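Local atomic coordinates of periplasmic binding protein (PDB entry 4N01), a protein that probably binds a solute, perhaps an iron-siderophore or similar metal chelate, in the periplasm and delivers it to an ABC-type importer. Residues Ala90-Glu93 / Glu94-Pro98. Numbering follows the deposited sequence. Where two conformers were deposited one is given.
Sequences AFKE and EEIYP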
loop_
_atom_site.group_PDB
_atom_site.type_symbol
_atom_site.label_atom_id
_atom_site.label_comp_id
_atom_site.label_asym_id
_atom_site.label_seq_id
_atom_site.Cartn_x
_atom_site.Cartn_y
_atom_site.Cartn_z
ATOM N N ALA A 90 -14.079 -3.134 5.329
ATOM C CA ALA A 90 -14.483 -3.832 4.115
ATOM C C ALA A 90 -13.291 -4.226 3.270
ATOM O O ALA A 90 -12.181 -3.707 3.445
ATOM C CB ALA A 90 -15.436 -2.983 3.302
ATOM N N PHE A 91 -13.543 -5.155 2.356
ATOM C CA PHE A 91 -12.595 -5.529 1.319
ATOM C C PHE A 91 -11.219 -5.944 1.846
ATOM O O PHE A 91 -10.192 -5.430 1.400
ATOM C CB PHE A 91 -12.479 -4.409 0.282
ATOM C CG PHE A 91 -12.434 -4.906 -1.131
ATOM C CD1 PHE A 91 -13.285 -4.379 -2.094
ATOM C CD2 PHE A 91 -11.547 -5.909 -1.496
ATOM C CE1 PHE A 91 -13.254 -4.848 -3.399
ATOM C CE2 PHE A 91 -11.503 -6.380 -2.800
ATOM C CZ PHE A 91 -12.359 -5.846 -3.752
ATOM N N LYS A 92 -11.202 -6.883 2.789
ATOM C CA LYS A 92 -9.945 -7.494 3.212
ATOM C C LYS A 92 -9.344 -8.239 2.012
ATOM O O LYS A 92 -10.053 -8.985 1.334
ATOM C CB LYS A 92 -10.205 -8.474 4.360
ATOM C CG LYS A 92 -8.976 -9.274 4.773
ATOM C CD LYS A 92 -9.278 -10.176 5.970
ATOM C CE LYS A 92 -8.075 -11.055 6.301
ATOM N NZ LYS A 92 -8.461 -12.318 6.995
ATOM N N GLU A 93 -8.056 -8.031 1.740
ATOM C CA GLU A 93 -7.402 -8.639 0.567
ATOM C C GLU A 93 -6.443 -9.768 0.909
ATOM O O GLU A 93 -6.179 -10.644 0.085
ATOM C CB GLU A 93 -6.620 -7.582 -0.226
ATOM C CG GLU A 93 -7.472 -6.506 -0.862
ATOM C CD GLU A 93 -6.637 -5.382 -1.447
ATOM O OE1 GLU A 93 -5.565 -5.666 -2.037
ATOM O OE2 GLU A 93 -7.046 -4.209 -1.305
ATOM N N GLU A 94 -5.894 -9.729 2.116
ATOM C CA GLU A 94 -4.877 -10.694 2.534
ATOM C C GLU A 94 -4.867 -10.731 4.049
ATOM O O GLU A 94 -5.589 -9.955 4.680
ATOM C CB GLU A 94 -3.497 -10.291 1.988
ATOM C CG GLU A 94 -3.158 -8.808 2.130
ATOM C CD GLU A 94 -1.737 -8.458 1.671
ATOM O OE1 GLU A 94 -0.778 -8.740 2.430
ATOM O OE2 GLU A 94 -1.567 -7.885 0.558
ATOM N N GLU A 95 -4.062 -11.624 4.635
ATOM C CA GLU A 95 -3.962 -11.725 6.094
ATOM C C GLU A 95 -3.650 -10.364 6.705
ATOM O O GLU A 95 -2.775 -9.642 6.220
ATOM C CB GLU A 95 -2.876 -12.730 6.512
ATOM C CG GLU A 95 -2.750 -12.919 8.032
ATOM C CD GLU A 95 -1.478 -13.647 8.456
ATOM O OE1 GLU A 95 -0.446 -13.530 7.758
ATOM O OE2 GLU A 95 -1.505 -14.334 9.501
ATOM N N ILE A 96 -4.376 -10.016 7.762
ATOM C CA ILE A 96 -4.158 -8.751 8.459
ATOM C C ILE A 96 -2.749 -8.772 9.046
ATOM O O ILE A 96 -2.289 -9.812 9.513
ATOM C CB ILE A 96 -5.190 -8.580 9.589
ATOM C CG1 ILE A 96 -6.601 -8.583 8.989
ATOM C CG2 ILE A 96 -4.933 -7.295 10.385
ATOM C CD1 ILE A 96 -6.806 -7.537 7.915
ATOM N N TYR A 97 -2.046 -7.646 8.972
ATOM C CA TYR A 97 -0.723 -7.507 9.582
ATOM C C TYR A 97 -0.808 -8.013 11.028
ATOM O O TYR A 97 -1.613 -7.513 11.818
ATOM C CB TYR A 97 -0.338 -6.026 9.538
ATOM C CG TYR A 97 1.120 -5.722 9.757
ATOM C CD1 TYR A 97 2.110 -6.444 9.099
ATOM C CD2 TYR A 97 1.509 -4.685 10.601
ATOM C CE1 TYR A 97 3.455 -6.155 9.291
ATOM C CE2 TYR A 97 2.848 -4.392 10.799
ATOM C CZ TYR A 97 3.812 -5.128 10.142
ATOM O OH TYR A 97 5.146 -4.849 10.325
ATOM N N PRO A 98 -0.009 -9.035 11.368
ATOM C CA PRO A 98 -0.209 -9.766 12.631
ATOM C C PRO A 98 -0.294 -8.917 13.911
ATOM O O PRO A 98 -1.138 -9.236 14.753
ATOM C CB PRO A 98 0.971 -10.743 12.656
ATOM C CG PRO A 98 1.199 -11.035 11.210
ATOM C CD PRO A 98 1.001 -9.694 10.519
HETATM O O HOH W 1 -6.043 -12.203 8.953
#
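The methylene chain of K92 passes over the carbonyl oxygen of E94 and against the side chain of I96. K92 CE comes 3.2 Å from E94 O, and K92 CG lies 3.5 Å from the same oxygen. Beside that oxygen, I96 meets the lysine with CG1, 3.9 Å from K92 CE, while its CD1 approaches K92 CD and CE; the two side chains cross at a slant. K92 reaches this far because CG stands anti to the backbone N (chi1 174°) and the chain stays extended to the amine. There a water bridges the segments, accepting from K92 NZ at 3.1 Å and from I96 N at 3.0 Å. This loop joins strand 86-90 of a five-stranded parallel sheet to helix 101-104, in one lobe of a two-lobed periplasmic binding protein, and runs beside the cleft between the lobes. Helix 71-79 anchors it: Q71 OE1 accepts from both E93 N and E94 N, and Q71 also touches K92 and I96. E94 extends away from K92, its OE1 hydrogen-bonded to S312 OG and also forming a long, weak ion pair with R319 NH1. The nearest atoms of the E93 side chain and a bound glycerol, probably from the crystallisation liquor, are about 4 Å apart.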